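Side-chain contacts in possible HxlR family transcriptional factor (Thermoplasma volcanium, PDB 3DF8), which probably binds DNA through a winged helix-turn-helix domain and regulates transcription: residues P98-Q101 / Y102-V105; R75-G78 / Q79-Y83. All coordinates share one frame; numbering follows the deposited sequence. Where two conformers were deposited one is given.

Contact 1. Residues P98-Q101 / Y102-V105; sequences PLLQ and YISV
Ile103 reaches back along helix 87-108 toward Leu99 and Leu100, one turn of alpha-helix earlier. With CG1 anti to its carbonyl carbon (chi1 -73°) and the chain extended beyond, its CD1 is carried back to the two leucines. Ile103 CD1 lies 3.9 Å from Leu100 CD2, the two side chains running side by side in the same direction, and 4.2 Å from Leu99 CG, whose branch it meets at a slant. All three are buried and form one apolar strip, and Ile103 also packs on Ser19 of the second subunit.

Gln101 and Tyr102 occupy a different part of the helix surface. The Gln101 chain is extended, CG anti to the backbone N (chi1 -179°), and packs on Tyr7 of the second subunit; the Tyr102 hydroxyl is hydrogen-bonded to Asn91 of the same subunit. This turn of helix therefore belongs to the dimer interface.

Gln101 O accepts a long bond from Val105 N (3.2 Å). In the conformer given, the 2.5 Å from Ser104 OG to Gln101 O is too short to be trusted in detail. Firmer is the bond beneath the apolar strip: Ile103 N donates to Leu99 O at 2.9 Å, almost straight (169°) and in the carbonyl plane.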
loop_
_atom_site.group_PDB
_atom_site.type_symbol
_atom_site.label_atom_id
_atom_site.label_comp_id
_atom_site.label_asym_id
_atom_site.label_seq_id
_atom_site.Cartn_x
_atom_site.Cartn_y
_atom_site.Cartn_z
ATOM N N PRO A 98 9.427 1.792 4.793
ATOM C CA PRO A 98 10.227 2.314 3.670
ATOM C C PRO A 98 9.396 2.831 2.496
ATOM O O PRO A 98 9.792 3.818 1.829
ATOM C CB PRO A 98 11.117 1.114 3.285
ATOM C CG PRO A 98 11.160 0.238 4.545
ATOM C CD PRO A 98 9.726 0.372 5.057
ATOM N N LEU A 99 8.232 2.222 2.273
ATOM C CA LEU A 99 7.319 2.650 1.225
ATOM C C LEU A 99 6.767 4.033 1.568
ATOM O O LEU A 99 6.817 4.951 0.723
ATOM C CB LEU A 99 6.185 1.656 1.069
ATOM C CG LEU A 99 5.153 2.051 0.038
ATOM C CD1 LEU A 99 5.742 2.151 -1.403
ATOM C CD2 LEU A 99 4.034 1.053 0.134
ATOM N N LEU A 100 6.284 4.203 2.800
ATOM C CA LEU A 100 5.795 5.508 3.227
ATOM C C LEU A 100 6.878 6.602 3.236
ATOM O O LEU A 100 6.599 7.748 2.849
ATOM C CB LEU A 100 5.017 5.423 4.550
ATOM C CG LEU A 100 3.742 4.553 4.454
ATOM C CD1 LEU A 100 3.006 4.579 5.795
ATOM C CD2 LEU A 100 2.779 4.924 3.308
ATOM N N GLN A 101 8.099 6.256 3.668
ATOM C CA GLN A 101 9.209 7.162 3.606
ATOM C C GLN A 101 9.353 7.669 2.165
ATOM O O GLN A 101 9.427 8.882 1.941
ATOM C CB GLN A 101 10.480 6.461 4.086
ATOM C CG GLN A 101 11.731 7.332 4.081
ATOM C CD GLN A 101 12.916 6.586 4.646
ATOM O OE1 GLN A 101 13.319 5.541 4.110
ATOM N NE2 GLN A 101 13.480 7.097 5.738
ATOM N N TYR A 102 9.351 6.745 1.201
ATOM C CA TYR A 102 9.618 7.177 -0.171
ATOM C C TYR A 102 8.448 8.002 -0.691
ATOM O O TYR A 102 8.658 8.991 -1.376
ATOM C CB TYR A 102 9.911 6.040 -1.129
ATOM C CG TYR A 102 10.355 6.586 -2.472
ATOM C CD1 TYR A 102 11.463 7.424 -2.565
ATOM C CD2 TYR A 102 9.676 6.267 -3.648
ATOM C CE1 TYR A 102 11.895 7.948 -3.792
ATOM C CE2 TYR A 102 10.100 6.797 -4.887
ATOM C CZ TYR A 102 11.201 7.613 -4.956
ATOM O OH TYR A 102 11.655 8.134 -6.160
ATOM N N ILE A 103 7.229 7.605 -0.356
ATOM C CA ILE A 103 6.050 8.404 -0.669
ATOM C C ILE A 103 6.196 9.851 -0.180
ATOM O O ILE A 103 5.838 10.792 -0.906
ATOM C CB ILE A 103 4.775 7.756 -0.118
ATOM C CG1 ILE A 103 4.433 6.535 -0.978
ATOM C CG2 ILE A 103 3.598 8.717 -0.161
ATOM C CD1 ILE A 103 3.269 5.733 -0.425
ATOM N N SER A 104 6.712 10.030 1.032
ATOM C CA SER A 104 6.863 11.375 1.559
ATOM C C SER A 104 7.843 12.156 0.696
ATOM O O SER A 104 7.642 13.356 0.467
ATOM C CB SER A 104 7.258 11.372 3.043
ATOM O OG SER A 104 8.502 10.747 3.247
ATOM N N VAL A 105 8.895 11.487 0.209
ATOM C CA VAL A 105 9.872 12.120 -0.699
ATOM C C VAL A 105 9.171 12.534 -1.998
ATOM O O VAL A 105 9.317 13.671 -2.456
ATOM C CB VAL A 105 11.072 11.185 -1.000
ATOM C CG1 VAL A 105 11.957 11.727 -2.167
ATOM C CG2 VAL A 105 11.909 10.938 0.269
#

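Contact 2. Residues R75-G78 / Q79-Y83; sequences RRSG and QITTY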
loop_
_atom_site.group_PDB
_atom_site.type_symbol
_atom_site.label_atom_id
_atom_site.label_comp_id
_atom_site.label_asym_id
_atom_site.label_seq_id
_atom_site.Cartn_x
_atom_site.Cartn_y
_atom_site.Cartn_z
ATOM N N ARG A 75 -7.693 -5.279 20.326
ATOM C CA ARG A 75 -8.265 -4.314 21.282
ATOM C C ARG A 75 -8.117 -4.897 22.697
ATOM O O ARG A 75 -8.406 -6.077 22.913
ATOM C CB ARG A 75 -9.746 -4.068 20.959
ATOM C CG ARG A 75 -10.496 -3.189 21.986
ATOM C CD ARG A 75 -12.071 -3.232 21.774
ATOM N NE ARG A 75 -12.357 -2.669 20.493
ATOM C CZ ARG A 75 -12.759 -3.371 19.440
ATOM N NH1 ARG A 75 -12.956 -2.743 18.282
ATOM N NH2 ARG A 75 -12.930 -4.689 19.547
ATOM N N ARG A 76 -7.625 -4.083 23.636
ATOM C CA ARG A 76 -7.662 -4.488 25.030
ATOM C C ARG A 76 -8.742 -3.710 25.752
ATOM O O ARG A 76 -8.661 -2.500 25.759
ATOM C CB ARG A 76 -6.325 -4.150 25.688
ATOM C CG ARG A 76 -6.232 -4.617 27.137
ATOM C CD ARG A 76 -4.906 -4.161 27.770
ATOM N NE ARG A 76 -4.780 -4.601 29.157
ATOM C CZ ARG A 76 -5.237 -3.916 30.210
ATOM N NH1 ARG A 76 -5.827 -2.730 30.035
ATOM N NH2 ARG A 76 -5.094 -4.404 31.446
ATOM N N SER A 77 -9.709 -4.379 26.378
ATOM C CA SER A 77 -10.695 -3.691 27.178
ATOM C C SER A 77 -10.289 -3.850 28.627
ATOM O O SER A 77 -10.382 -4.953 29.194
ATOM C CB SER A 77 -12.120 -4.270 27.009
ATOM O OG SER A 77 -12.517 -4.369 25.656
ATOM N N GLY A 78 -9.774 -2.765 29.200
ATOM C CA GLY A 78 -9.411 -2.715 30.613
ATOM C C GLY A 78 -10.201 -1.573 31.254
ATOM O O GLY A 78 -11.350 -1.330 30.911
ATOM N N GLN A 79 -9.609 -0.870 32.203
ATOM C CA GLN A 79 -10.299 0.294 32.746
ATOM C C GLN A 79 -10.412 1.350 31.652
ATOM O O GLN A 79 -11.316 2.193 31.702
ATOM C CB GLN A 79 -9.584 0.819 33.973
ATOM C CG GLN A 79 -9.740 -0.160 35.117
ATOM C CD GLN A 79 -9.047 0.265 36.385
ATOM O OE1 GLN A 79 -7.865 0.609 36.382
ATOM N NE2 GLN A 79 -9.759 0.208 37.473
ATOM N N ILE A 80 -9.478 1.317 30.705
ATOM C CA ILE A 80 -9.623 2.049 29.422
ATOM C C ILE A 80 -9.495 1.036 28.283
ATOM O O ILE A 80 -9.011 -0.076 28.512
ATOM C CB ILE A 80 -8.582 3.192 29.267
ATOM C CG1 ILE A 80 -7.149 2.625 29.240
ATOM C CG2 ILE A 80 -8.749 4.227 30.412
ATOM C CD1 ILE A 80 -6.022 3.675 28.977
ATOM N N THR A 81 -9.960 1.415 27.090
ATOM C CA THR A 81 -9.886 0.558 25.905
ATOM C C THR A 81 -8.786 1.085 25.005
ATOM O O THR A 81 -8.771 2.282 24.639
ATOM C CB THR A 81 -11.209 0.572 25.142
ATOM O OG1 THR A 81 -12.225 0.056 26.010
ATOM C CG2 THR A 81 -11.133 -0.323 23.906
ATOM N N THR A 82 -7.857 0.202 24.658
ATOM C CA THR A 82 -6.691 0.595 23.868
ATOM C C THR A 82 -6.442 -0.432 22.759
ATOM O O THR A 82 -7.002 -1.528 22.810
ATOM C CB THR A 82 -5.423 0.718 24.740
ATOM O OG1 THR A 82 -5.181 -0.531 25.386
ATOM C CG2 THR A 82 -5.579 1.846 25.791
ATOM N N TYR A 83 -5.581 -0.069 21.803
ATOM C CA TYR A 83 -5.351 -0.851 20.594
ATOM C C TYR A 83 -3.836 -0.950 20.385
ATOM O O TYR A 83 -3.068 -0.054 20.745
ATOM C CB TYR A 83 -6.030 -0.149 19.391
ATOM C CG TYR A 83 -7.550 0.101 19.573
ATOM C CD1 TYR A 83 -8.483 -0.782 19.032
ATOM C CD2 TYR A 83 -8.030 1.189 20.317
ATOM C CE1 TYR A 83 -9.895 -0.567 19.223
ATOM C CE2 TYR A 83 -9.424 1.400 20.513
ATOM C CZ TYR A 83 -10.320 0.510 19.965
ATOM O OH TYR A 83 -11.667 0.736 20.178
HETATM O O HOH W 1 -6.547 -0.947 27.698
HETATM O O HOH W 2 -6.681 -0.057 31.516
#
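Arg75 lies alongside Tyr83 on one face of the beta hairpin formed by strands 73-77 and 81-85, the wing of this winged helix domain. This is the tight end. CG of Arg75 approaches CG2 of Thr81 at 3.5 Å, while the bend at chi3 (-64°) turns the guanidinium until its plane stands 85° from the tyrosine ring. Arg75 NE points almost straight (173°) at Tyr83 OH, which lies in the guanidinium plane, but at 3.5 Å the bond is weak. Ile64 of helix 57-69 touches both side chains, and Phe45 and Ile48 pack on the ring.

Between the strands, Arg76 and Thr82 form a hydrogen-bonded antiparallel pair, with Arg76 N 2.8 Å from Thr82 O.

Toward the exposed turn, water takes over. Gly78 N still reaches Ile80 O at 2.9 Å, from above the carbonyl plane. The extended Arg76 side chain holds two waters at the edge of its guanidinium through NH1; one is 2.7 Å from Ile80 O and also meets Thr82 OG1, the other accepts from Ile80 N. Thr82 OG1 is also hydrogen-bonded to Arg42 NE. Within the hairpin the Arg76 guanidinium is met by water; an exposed, positively charged wing would suit the DNA binding probable for this family, although no DNA is present to confirm it.

Overall arrangement
The two contacts sit on opposite sides of the chain's centre, their own centres 31 Å apart and their nearest atoms about 17 Å apart, so neither touches the other. They follow in series along the chain: contact 2 closes the hairpin, and strand 81-85 is followed directly by helix 87-108, which carries contact 1 near its far end. Their surroundings differ accordingly. Contact 2 rests on helices 45-50 and 57-69 of its own chain and is untouched by the other subunit, whereas contact 1 is packed against that subunit. In an HxlR-type regulator this would separate a wing probably directed at DNA from a helix used for dimerisation.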